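Side-chain contacts in SusD family protein (Bacteroides uniformis, PDB 7KV1), which probably binds beta-glucan at the cell surface of a gut bacterium, as a SusD-type protein with a tetratricopeptide-like helical core: residues R152-N157 with Y403-Y408; L159-G164 with Y237-M242; A233-A238 with Y408-L413. All blocks are in the same frame, centred on the assembly; numbering follows the deposited sequence.

Interaction 1: residues R152-N157 with Y403-Y408. With NCO (cobalt hexammine(III)), chain C; EDO (1,2-ethanediol), chain D.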
loop_
_atom_site.group_PDB
_atom_site.type_symbol
_atom_site.label_atom_id
_atom_site.label_comp_id
_atom_site.label_asym_id
_atom_site.label_seq_id
_atom_site.Cartn_x
_atom_site.Cartn_y
_atom_site.Cartn_z
ATOM N N ARG A 152 10.878 6.344 8.906
ATOM C CA ARG A 152 12.062 6.235 8.035
ATOM C C ARG A 152 12.080 4.847 7.365
ATOM O O ARG A 152 12.293 4.797 6.133
ATOM C CB ARG A 152 13.328 6.566 8.819
ATOM C CG ARG A 152 14.551 6.615 7.939
ATOM C CD ARG A 152 15.757 7.155 8.712
ATOM N NE ARG A 152 16.189 6.320 9.839
ATOM C CZ ARG A 152 17.193 6.624 10.667
ATOM N NH1 ARG A 152 17.872 7.752 10.500
ATOM N NH2 ARG A 152 17.533 5.788 11.641
ATOM N N VAL A 153 11.840 3.770 8.118
ATOM C CA VAL A 153 11.700 2.403 7.526
ATOM C C VAL A 153 10.571 2.403 6.486
ATOM O O VAL A 153 10.751 1.817 5.399
ATOM C CB VAL A 153 11.454 1.318 8.584
ATOM C CG1 VAL A 153 11.029 -0.005 7.915
ATOM C CG2 VAL A 153 12.701 1.115 9.415
ATOM N N PHE A 154 9.444 3.019 6.822
ATOM C CA PHE A 154 8.263 3.097 5.940
ATOM C C PHE A 154 8.637 3.739 4.600
ATOM O O PHE A 154 8.322 3.182 3.531
ATOM C CB PHE A 154 7.136 3.875 6.603
ATOM C CG PHE A 154 5.941 3.949 5.701
ATOM C CD1 PHE A 154 5.077 2.880 5.612
ATOM C CD2 PHE A 154 5.723 5.046 4.911
ATOM C CE1 PHE A 154 3.981 2.935 4.770
ATOM C CE2 PHE A 154 4.633 5.102 4.068
ATOM C CZ PHE A 154 3.773 4.035 3.990
ATOM N N TYR A 155 9.290 4.897 4.641
ATOM C CA TYR A 155 9.724 5.622 3.418
ATOM C C TYR A 155 10.723 4.765 2.641
ATOM O O TYR A 155 10.625 4.746 1.404
ATOM C CB TYR A 155 10.290 6.998 3.776
ATOM C CG TYR A 155 9.276 7.986 4.303
ATOM C CD1 TYR A 155 8.156 8.331 3.558
ATOM C CD2 TYR A 155 9.459 8.605 5.536
ATOM C CE1 TYR A 155 7.241 9.267 4.022
ATOM C CE2 TYR A 155 8.540 9.518 6.025
ATOM C CZ TYR A 155 7.444 9.871 5.256
ATOM O OH TYR A 155 6.545 10.767 5.740
ATOM N N TYR A 156 11.690 4.104 3.319
ATOM C CA TYR A 156 12.705 3.300 2.617
ATOM C C TYR A 156 12.018 2.082 2.012
ATOM O O TYR A 156 12.440 1.588 0.931
ATOM C CB TYR A 156 13.855 2.901 3.531
ATOM C CG TYR A 156 15.002 3.868 3.487
ATOM C CD1 TYR A 156 15.712 4.056 2.311
ATOM C CD2 TYR A 156 15.363 4.602 4.609
ATOM C CE1 TYR A 156 16.771 4.942 2.255
ATOM C CE2 TYR A 156 16.438 5.485 4.568
ATOM C CZ TYR A 156 17.127 5.663 3.380
ATOM O OH TYR A 156 18.136 6.584 3.282
ATOM N N ASN A 157 11.004 1.573 2.714
ATOM C CA ASN A 157 10.293 0.352 2.267
ATOM C C ASN A 157 9.631 0.630 0.904
ATOM O O ASN A 157 9.621 -0.254 0.031
ATOM C CB ASN A 157 9.290 -0.097 3.331
ATOM C CG ASN A 157 8.498 -1.296 2.880
ATOM O OD1 ASN A 157 9.080 -2.284 2.409
ATOM N ND2 ASN A 157 7.180 -1.191 3.016
ATOM N N TYR A 403 -6.901 6.696 3.866
ATOM C CA TYR A 403 -6.334 5.583 3.083
ATOM C C TYR A 403 -6.065 4.455 4.071
ATOM O O TYR A 403 -5.226 4.651 4.962
ATOM C CB TYR A 403 -5.064 5.976 2.317
ATOM C CG TYR A 403 -4.600 4.829 1.465
ATOM C CD1 TYR A 403 -5.444 4.308 0.494
ATOM C CD2 TYR A 403 -3.405 4.175 1.691
ATOM C CE1 TYR A 403 -5.081 3.214 -0.278
ATOM C CE2 TYR A 403 -3.031 3.068 0.935
ATOM C CZ TYR A 403 -3.877 2.575 -0.039
ATOM O OH TYR A 403 -3.546 1.487 -0.793
ATOM N N ARG A 404 -6.776 3.340 3.924
ATOM C CA ARG A 404 -6.647 2.169 4.826
ATOM C C ARG A 404 -5.380 1.438 4.376
ATOM O O ARG A 404 -5.366 0.921 3.243
ATOM C CB ARG A 404 -7.880 1.255 4.792
ATOM C CG ARG A 404 -9.117 1.773 5.514
ATOM C CD ARG A 404 -9.714 3.076 5.002
ATOM N NE ARG A 404 -11.059 3.251 5.566
ATOM C CZ ARG A 404 -11.875 4.259 5.310
ATOM N NH1 ARG A 404 -11.500 5.255 4.514
ATOM N NH2 ARG A 404 -13.063 4.302 5.892
ATOM N N TYR A 405 -4.330 1.454 5.189
ATOM C CA TYR A 405 -2.995 0.951 4.758
ATOM C C TYR A 405 -2.803 -0.489 5.215
ATOM O O TYR A 405 -2.453 -1.326 4.365
ATOM C CB TYR A 405 -1.848 1.841 5.251
ATOM C CG TYR A 405 -0.605 1.680 4.408
ATOM C CD1 TYR A 405 0.234 0.575 4.541
ATOM C CD2 TYR A 405 -0.322 2.598 3.422
ATOM C CE1 TYR A 405 1.347 0.411 3.730
ATOM C CE2 TYR A 405 0.780 2.444 2.596
ATOM C CZ TYR A 405 1.623 1.354 2.750
ATOM O OH TYR A 405 2.716 1.274 1.925
ATOM N N TYR A 406 -3.059 -0.754 6.498
ATOM C CA TYR A 406 -2.959 -2.091 7.129
ATOM C C TYR A 406 -4.276 -2.392 7.828
ATOM O O TYR A 406 -4.651 -1.602 8.674
ATOM C CB TYR A 406 -1.809 -2.153 8.136
ATOM C CG TYR A 406 -0.456 -2.159 7.482
ATOM C CD1 TYR A 406 -0.189 -3.044 6.446
ATOM C CD2 TYR A 406 0.526 -1.258 7.858
ATOM C CE1 TYR A 406 1.037 -3.025 5.796
ATOM C CE2 TYR A 406 1.763 -1.251 7.231
ATOM C CZ TYR A 406 2.017 -2.130 6.184
ATOM O OH TYR A 406 3.206 -2.106 5.515
ATOM N N ARG A 407 -4.918 -3.502 7.474
ATOM C CA ARG A 407 -6.140 -4.016 8.140
ATOM C C ARG A 407 -5.837 -5.369 8.804
ATOM O O ARG A 407 -5.025 -6.145 8.297
ATOM C CB ARG A 407 -7.262 -4.208 7.115
ATOM C CG ARG A 407 -7.631 -2.930 6.392
ATOM C CD ARG A 407 -8.935 -3.103 5.684
ATOM N NE ARG A 407 -8.914 -3.767 4.398
ATOM C CZ ARG A 407 -9.463 -4.952 4.119
ATOM N NH1 ARG A 407 -9.966 -5.713 5.073
ATOM N NH2 ARG A 407 -9.488 -5.381 2.862
ATOM N N TYR A 408 -6.567 -5.694 9.846
ATOM C CA TYR A 408 -6.430 -6.986 10.552
ATOM C C TYR A 408 -6.772 -8.168 9.613
ATOM O O TYR A 408 -6.286 -9.268 9.922
ATOM C CB TYR A 408 -7.267 -6.947 11.831
ATOM C CG TYR A 408 -7.277 -8.201 12.663
ATOM C CD1 TYR A 408 -6.171 -8.586 13.410
ATOM C CD2 TYR A 408 -8.398 -9.006 12.703
ATOM C CE1 TYR A 408 -6.202 -9.731 14.188
ATOM C CE2 TYR A 408 -8.454 -10.141 13.499
ATOM C CZ TYR A 408 -7.343 -10.518 14.218
ATOM O OH TYR A 408 -7.387 -11.638 14.987
HETATM CO CO NCO C . -9.397 -11.654 18.745
HETATM N N1 NCO C . -9.806 -10.011 19.823
HETATM N N2 NCO C . -8.827 -13.305 17.780
HETATM N N3 NCO C . -11.028 -12.672 19.496
HETATM N N4 NCO C . -8.285 -12.307 20.235
HETATM N N5 NCO C . -7.774 -10.696 17.962
HETATM N N6 NCO C . -10.530 -11.033 17.249
HETATM C C1 EDO D . 5.505 -0.275 -0.227
HETATM O O1 EDO D . 5.389 1.107 0.075
HETATM C C2 EDO D . 4.232 -1.010 -0.049
HETATM O O2 EDO D . 3.781 -0.982 1.305
#

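Interaction 2: residues L159-G164 with Y237-M242. With EDO (1,2-ethanediol), chain D.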
loop_
_atom_site.group_PDB
_atom_site.type_symbol
_atom_site.label_atom_id
_atom_site.label_comp_id
_atom_site.label_asym_id
_atom_site.label_seq_id
_atom_site.Cartn_x
_atom_site.Cartn_y
_atom_site.Cartn_z
ATOM N N LEU A 159 10.630 2.983 -1.354
ATOM C CA LEU A 159 11.766 3.068 -2.313
ATOM C C LEU A 159 12.203 1.665 -2.729
ATOM O O LEU A 159 12.407 1.419 -3.935
ATOM C CB LEU A 159 12.934 3.814 -1.670
ATOM C CG LEU A 159 12.726 5.313 -1.503
ATOM C CD1 LEU A 159 13.761 5.877 -0.536
ATOM C CD2 LEU A 159 12.790 6.037 -2.855
ATOM N N TRP A 160 12.400 0.803 -1.744
ATOM C CA TRP A 160 12.888 -0.574 -1.946
ATOM C C TRP A 160 11.902 -1.317 -2.828
ATOM O O TRP A 160 12.353 -1.989 -3.762
ATOM C CB TRP A 160 13.060 -1.253 -0.587
ATOM C CG TRP A 160 13.432 -2.695 -0.623
ATOM C CD1 TRP A 160 14.548 -3.268 -1.158
ATOM C CD2 TRP A 160 12.704 -3.762 0.002
ATOM N NE1 TRP A 160 14.523 -4.631 -0.961
ATOM C CE2 TRP A 160 13.414 -4.961 -0.250
ATOM C CE3 TRP A 160 11.471 -3.840 0.661
ATOM C CZ2 TRP A 160 12.940 -6.210 0.153
ATOM C CZ3 TRP A 160 11.045 -5.062 1.132
ATOM C CH2 TRP A 160 11.768 -6.234 0.884
ATOM N N HIS A 161 10.599 -1.193 -2.573
ATOM C CA HIS A 161 9.563 -1.946 -3.338
ATOM C C HIS A 161 9.580 -1.531 -4.812
ATOM O O HIS A 161 9.430 -2.417 -5.681
ATOM C CB HIS A 161 8.154 -1.748 -2.743
ATOM C CG HIS A 161 7.717 -2.766 -1.740
ATOM N ND1 HIS A 161 8.173 -2.785 -0.443
ATOM C CD2 HIS A 161 6.856 -3.808 -1.844
ATOM C CE1 HIS A 161 7.567 -3.747 0.219
ATOM N NE2 HIS A 161 6.783 -4.420 -0.630
ATOM N N TYR A 162 9.685 -0.228 -5.085
ATOM C CA TYR A 162 9.516 0.342 -6.459
ATOM C C TYR A 162 10.854 0.326 -7.196
ATOM O O TYR A 162 10.883 -0.243 -8.319
ATOM C CB TYR A 162 8.869 1.736 -6.416
ATOM C CG TYR A 162 7.391 1.648 -6.196
ATOM C CD1 TYR A 162 6.538 1.219 -7.197
ATOM C CD2 TYR A 162 6.856 1.874 -4.947
ATOM C CE1 TYR A 162 5.178 1.063 -6.966
ATOM C CE2 TYR A 162 5.504 1.736 -4.709
ATOM C CZ TYR A 162 4.664 1.314 -5.716
ATOM O OH TYR A 162 3.340 1.135 -5.458
ATOM N N PHE A 163 11.910 0.899 -6.603
ATOM C CA PHE A 163 13.219 1.109 -7.281
ATOM C C PHE A 163 14.273 0.067 -6.874
ATOM O O PHE A 163 15.212 -0.180 -7.677
ATOM C CB PHE A 163 13.738 2.518 -7.010
ATOM C CG PHE A 163 12.783 3.601 -7.415
ATOM C CD1 PHE A 163 12.701 4.007 -8.743
ATOM C CD2 PHE A 163 11.940 4.179 -6.478
ATOM C CE1 PHE A 163 11.790 4.989 -9.125
ATOM C CE2 PHE A 163 11.052 5.180 -6.860
ATOM C CZ PHE A 163 10.945 5.546 -8.189
ATOM N N GLY A 164 14.176 -0.516 -5.675
ATOM C CA GLY A 164 15.128 -1.567 -5.236
ATOM C C GLY A 164 16.516 -1.035 -4.875
ATOM O O GLY A 164 16.825 -0.951 -3.674
ATOM N N TYR A 237 7.021 -5.323 9.150
ATOM C CA TYR A 237 8.005 -6.420 9.328
ATOM C C TYR A 237 7.553 -7.601 8.454
ATOM O O TYR A 237 8.350 -8.085 7.665
ATOM C CB TYR A 237 8.161 -6.794 10.803
ATOM C CG TYR A 237 9.233 -7.817 11.062
ATOM C CD1 TYR A 237 10.548 -7.419 11.226
ATOM C CD2 TYR A 237 8.962 -9.170 11.094
ATOM C CE1 TYR A 237 11.557 -8.323 11.463
ATOM C CE2 TYR A 237 9.958 -10.090 11.332
ATOM C CZ TYR A 237 11.252 -9.664 11.567
ATOM O OH TYR A 237 12.254 -10.553 11.792
ATOM N N ALA A 238 6.299 -8.035 8.612
ATOM C CA ALA A 238 5.716 -9.166 7.874
ATOM C C ALA A 238 5.795 -8.851 6.384
ATOM O O ALA A 238 6.240 -9.697 5.630
ATOM C CB ALA A 238 4.302 -9.421 8.315
ATOM N N GLU A 239 5.374 -7.657 5.993
ATOM C CA GLU A 239 5.366 -7.232 4.581
ATOM C C GLU A 239 6.761 -7.373 3.993
ATOM O O GLU A 239 6.891 -7.970 2.910
ATOM C CB GLU A 239 4.898 -5.778 4.469
ATOM C CG GLU A 239 4.956 -5.280 3.037
ATOM C CD GLU A 239 4.369 -3.904 2.893
ATOM O OE1 GLU A 239 3.241 -3.690 3.429
ATOM O OE2 GLU A 239 5.035 -3.067 2.263
ATOM N N MET A 240 7.773 -6.852 4.683
ATOM C CA MET A 240 9.135 -6.851 4.124
ATOM C C MET A 240 9.682 -8.275 4.066
ATOM O O MET A 240 10.292 -8.640 3.040
ATOM C CB MET A 240 10.051 -5.974 4.972
ATOM C CG MET A 240 9.720 -4.526 4.809
ATOM S SD MET A 240 10.908 -3.437 5.639
ATOM C CE MET A 240 12.486 -4.037 5.028
ATOM N N VAL A 241 9.539 -9.032 5.158
ATOM C CA VAL A 241 10.042 -10.428 5.196
ATOM C C VAL A 241 9.376 -11.196 4.031
ATOM O O VAL A 241 10.068 -11.905 3.256
ATOM C CB VAL A 241 9.732 -11.030 6.579
ATOM C CG1 VAL A 241 9.847 -12.536 6.565
ATOM C CG2 VAL A 241 10.637 -10.451 7.648
ATOM N N MET A 242 8.072 -11.036 3.847
ATOM C CA MET A 242 7.379 -11.817 2.784
ATOM C C MET A 242 7.863 -11.349 1.396
ATOM O O MET A 242 8.042 -12.176 0.488
ATOM C CB MET A 242 5.866 -11.693 2.972
ATOM C CG MET A 242 5.397 -12.368 4.287
ATOM S SD MET A 242 3.707 -11.909 4.742
ATOM C CE MET A 242 2.800 -13.046 3.690
HETATM C C1 EDO D . 5.505 -0.275 -0.227
HETATM O O1 EDO D . 5.389 1.107 0.075
HETATM C C2 EDO D . 4.232 -1.010 -0.049
HETATM O O2 EDO D . 3.781 -0.982 1.305
#

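Interaction 3: residues A233-A238 with Y408-L413. With NCO (cobalt hexammine(III)), chain C.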
loop_
_atom_site.group_PDB
_atom_site.type_symbol
_atom_site.label_atom_id
_atom_site.label_comp_id
_atom_site.label_asym_id
_atom_site.label_seq_id
_atom_site.Cartn_x
_atom_site.Cartn_y
_atom_site.Cartn_z
ATOM N N ALA A 233 4.253 -1.589 12.978
ATOM C CA ALA A 233 5.642 -2.079 12.850
ATOM C C ALA A 233 5.642 -3.572 12.508
ATOM O O ALA A 233 6.415 -4.010 11.608
ATOM C CB ALA A 233 6.421 -1.807 14.126
ATOM N N TYR A 234 4.853 -4.351 13.243
ATOM C CA TYR A 234 4.670 -5.803 12.973
ATOM C C TYR A 234 4.223 -6.042 11.512
ATOM O O TYR A 234 4.686 -6.979 10.875
ATOM C CB TYR A 234 3.652 -6.409 13.948
ATOM C CG TYR A 234 4.077 -6.477 15.393
ATOM C CD1 TYR A 234 5.383 -6.246 15.797
ATOM C CD2 TYR A 234 3.174 -6.880 16.359
ATOM C CE1 TYR A 234 5.750 -6.313 17.133
ATOM C CE2 TYR A 234 3.534 -6.985 17.694
ATOM C CZ TYR A 234 4.831 -6.704 18.084
ATOM O OH TYR A 234 5.175 -6.825 19.405
ATOM N N MET A 235 3.308 -5.228 10.999
ATOM C CA MET A 235 2.748 -5.380 9.633
ATOM C C MET A 235 3.823 -5.009 8.606
ATOM O O MET A 235 3.932 -5.679 7.587
ATOM C CB MET A 235 1.473 -4.541 9.489
ATOM C CG MET A 235 0.338 -5.070 10.391
ATOM S SD MET A 235 -0.149 -6.802 10.015
ATOM C CE MET A 235 -0.963 -6.637 8.429
ATOM N N VAL A 236 4.620 -3.991 8.870
ATOM C CA VAL A 236 5.742 -3.634 7.951
ATOM C C VAL A 236 6.743 -4.795 7.959
ATOM O O VAL A 236 7.239 -5.218 6.880
ATOM C CB VAL A 236 6.407 -2.306 8.349
ATOM C CG1 VAL A 236 7.632 -2.064 7.474
ATOM C CG2 VAL A 236 5.440 -1.137 8.240
ATOM N N TYR A 237 7.021 -5.323 9.150
ATOM C CA TYR A 237 8.005 -6.420 9.328
ATOM C C TYR A 237 7.553 -7.601 8.454
ATOM O O TYR A 237 8.350 -8.085 7.665
ATOM C CB TYR A 237 8.161 -6.794 10.803
ATOM C CG TYR A 237 9.233 -7.817 11.062
ATOM C CD1 TYR A 237 10.548 -7.419 11.226
ATOM C CD2 TYR A 237 8.962 -9.170 11.094
ATOM C CE1 TYR A 237 11.557 -8.323 11.463
ATOM C CE2 TYR A 237 9.958 -10.090 11.332
ATOM C CZ TYR A 237 11.252 -9.664 11.567
ATOM O OH TYR A 237 12.254 -10.553 11.792
ATOM N N ALA A 238 6.299 -8.035 8.612
ATOM C CA ALA A 238 5.716 -9.166 7.874
ATOM C C ALA A 238 5.795 -8.851 6.384
ATOM O O ALA A 238 6.240 -9.697 5.630
ATOM C CB ALA A 238 4.302 -9.421 8.315
ATOM N N TYR A 408 -6.567 -5.694 9.846
ATOM C CA TYR A 408 -6.430 -6.986 10.552
ATOM C C TYR A 408 -6.772 -8.168 9.613
ATOM O O TYR A 408 -6.286 -9.268 9.922
ATOM C CB TYR A 408 -7.267 -6.947 11.831
ATOM C CG TYR A 408 -7.277 -8.201 12.663
ATOM C CD1 TYR A 408 -6.171 -8.586 13.410
ATOM C CD2 TYR A 408 -8.398 -9.006 12.703
ATOM C CE1 TYR A 408 -6.202 -9.731 14.188
ATOM C CE2 TYR A 408 -8.454 -10.141 13.499
ATOM C CZ TYR A 408 -7.343 -10.518 14.218
ATOM O OH TYR A 408 -7.387 -11.638 14.987
ATOM N N ALA A 409 -7.535 -7.988 8.525
ATOM C CA ALA A 409 -7.718 -9.058 7.506
ATOM C C ALA A 409 -6.341 -9.498 6.986
ATOM O O ALA A 409 -6.084 -10.709 6.866
ATOM C CB ALA A 409 -8.639 -8.636 6.379
ATOM N N GLU A 410 -5.433 -8.539 6.782
ATOM C CA GLU A 410 -4.070 -8.822 6.296
ATOM C C GLU A 410 -3.225 -9.507 7.384
ATOM O O GLU A 410 -2.403 -10.377 7.046
ATOM C CB GLU A 410 -3.448 -7.539 5.735
ATOM C CG GLU A 410 -2.196 -7.819 4.970
ATOM C CD GLU A 410 -1.486 -6.655 4.311
ATOM O OE1 GLU A 410 -1.901 -5.482 4.484
ATOM O OE2 GLU A 410 -0.568 -6.960 3.532
ATOM N N THR A 411 -3.410 -9.158 8.657
ATOM C CA THR A 411 -2.801 -9.901 9.796
ATOM C C THR A 411 -3.162 -11.388 9.670
ATOM O O THR A 411 -2.244 -12.233 9.715
ATOM C CB THR A 411 -3.229 -9.304 11.141
ATOM O OG1 THR A 411 -3.096 -7.874 11.113
ATOM C CG2 THR A 411 -2.441 -9.915 12.276
ATOM N N LEU A 412 -4.447 -11.711 9.481
ATOM C CA LEU A 412 -4.912 -13.123 9.479
ATOM C C LEU A 412 -4.314 -13.823 8.258
ATOM O O LEU A 412 -3.772 -14.933 8.423
ATOM C CB LEU A 412 -6.446 -13.175 9.483
ATOM C CG LEU A 412 -7.126 -12.752 10.788
ATOM C CD1 LEU A 412 -8.594 -12.470 10.538
ATOM C CD2 LEU A 412 -6.981 -13.805 11.894
ATOM N N LEU A 413 -4.354 -13.187 7.084
ATOM C CA LEU A 413 -3.866 -13.811 5.830
ATOM C C LEU A 413 -2.334 -13.906 5.845
ATOM O O LEU A 413 -1.807 -14.911 5.315
ATOM C CB LEU A 413 -4.422 -13.075 4.611
ATOM C CG LEU A 413 -5.947 -13.136 4.446
ATOM C CD1 LEU A 413 -6.398 -12.365 3.230
ATOM C CD2 LEU A 413 -6.464 -14.560 4.319
HETATM CO CO NCO C . -9.397 -11.654 18.745
HETATM N N1 NCO C . -9.806 -10.011 19.823
HETATM N N2 NCO C . -8.827 -13.305 17.780
HETATM N N3 NCO C . -11.028 -12.672 19.496
HETATM N N4 NCO C . -8.285 -12.307 20.235
HETATM N N5 NCO C . -7.774 -10.696 17.962
HETATM N N6 NCO C . -10.530 -11.033 17.249
#

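Interaction 1: residues R152-N157 with Y403-Y408
Phe-154 turns an edge onto the face of Tyr-405, an offset edge-to-face pair with ring planes at 68°. From the CB of Tyr-405, which points toward helix 138-162, a first torsion of -157° sets CG opposite the backbone N and sends the ring across to the phenylalanine. CD1 sits over the centre of the Tyr-406 ring, 3.5 Å above its plane, so neighbouring tyrosines pack against each other within one strand. That both point the same way reflects a classic beta bulge: Tyr-405 and Tyr-406 together face Trp-288 of the antiparallel strand 286-290, in a two-stranded sheet set against the helical core of this SusD-family fold. Further out, CE1 of Tyr-405 lies 3.8 Å from CE1 of Phe-154, CE2 of Tyr-405 meets CZ of Phe-154 at 3.7 Å, and CZ of Tyr-405 rests 3.5 Å from CE1 of Phe-154. At the tip, Tyr-405 OH donates to O2 of a 1,2-ethanediol at 2.6 Å, that oxygen lying near the ring plane; the diol probably came from the crystallisation liquor. Reducing Tyr-405 to an alanine would probably open a gap beside the Phe-154 edge and leave the diol oxygen without this donor.

Interaction 2: residues L159-G164 with Y237-M242
Trp-160 presents the edge of its indole to helix 230-244, where Met-240 O lies near the ring plane, 3.6 Å from CH2. The neighbouring His-161 ring carries C1 of a 1,2-ethanediol over one face, 3.6 Å above the plane and displaced toward the rim, while Glu-239 OE2 approaches its CE1 at 3.3 Å. Tyr-243 stacks on His-161, and Phe-470 meets it edge-to-face. This is helix-to-helix packing inside the alpha-helical core of a SusD-like protein, the C-terminal part of helix 138-162 lying against helix 230-244. The imidazole and carboxylate planes stand 88° apart. Histidine ND1 is engaged by Asn-157 O, one turn back on its own helix, which helps fix how the ring is turned. Glu-239 reaches in as an extended chain, CG anti to the backbone N (chi1 177°), and its OE2 accepts a hydrogen bond of 2.6 Å from O2 of the diol. Apolar contact is modest, with Trp-160 CZ3 meeting Met-240 CG at 3.9 Å. Near the C-terminal part of segment 159-164, Leu-159 O accepts two backbone bonds, from Phe-163 N at 2.8 Å and from Gly-164 N at 3.1 Å.

Interaction 3: residues A233-A238 with Y408-L413
Tyr-408 OH accepts a hydrogen bond of 3.1 Å from ammine N5 of the bound cobalt hexammine(III), and this tyrosine begins helix 408-420, on which Glu-410 and Thr-411, a little further on, meet Met-235 of helix 230-244. The CB of Tyr-408 points away from helix 230-244, and its hydroxyl lies in the pocket of the complex, with Leu-412 CG against one face of the ring; backbone carbonyls of Ile-261, Ser-263 and Phe-266 accept further ammine bonds. On the interhelical side a single methionine does the work. Met-235 leaves its helix with CG beside the backbone N (chi1 -66°), then folds at both following torsions, which brings sulfur and methyl onto the start of helix 408-420. Its SD lies 3.3 Å from Thr-411 OG1, and the two side chains cross at about a right angle. The terminal CE sits 3.5 Å from Thr-411 N and also touches Glu-410, 3.8 Å from that residue's CB. Glu-410 meets the methyl mainly through CB and CG, since the extended chain carries its carboxylate on past the methyl to salt bridges with Lys-467 and Arg-458. Helices 230-244 and 408-420, probably part of the tetratricopeptide-like helical core, are thus joined by a flexible thioether laid over a short polar side chain. Met-257 and Leu-260 of helix 250-262 close in beside the methionine and the threonine respectively. Thr-411 OG1 is buried here with no hydrogen-bonding partner in the model, so sulfur and methyl are what it meets across the contact. The chemistry implies a join that rests on van der Waals packing and not on directed bonds.

Glu-239 ties interaction 2 to interaction 1 from both of its oxygens, through probable hydrogen bonds: OE1 lies 2.6 Å from Tyr-406 OH, and OE2 lies 2.9 Å from Asn-157 ND2. The same 1,2-ethanediol touches both contacts. Helix 230-244 then serves interaction 3 with an earlier turn, and Tyr-406 packs there too, its CG 3.7 Å from Met-235 CB. Strand 403-407 runs straight into helix 408-420, and Tyr-408, which lies in a segment of both interactions 1 and 3 but touches neither partner segment, puts the cobalt hexammine(III) pocket at the start of that helix. Centres of interactions 1 and 3 are about 10 Å apart, as are those of 1 and 2.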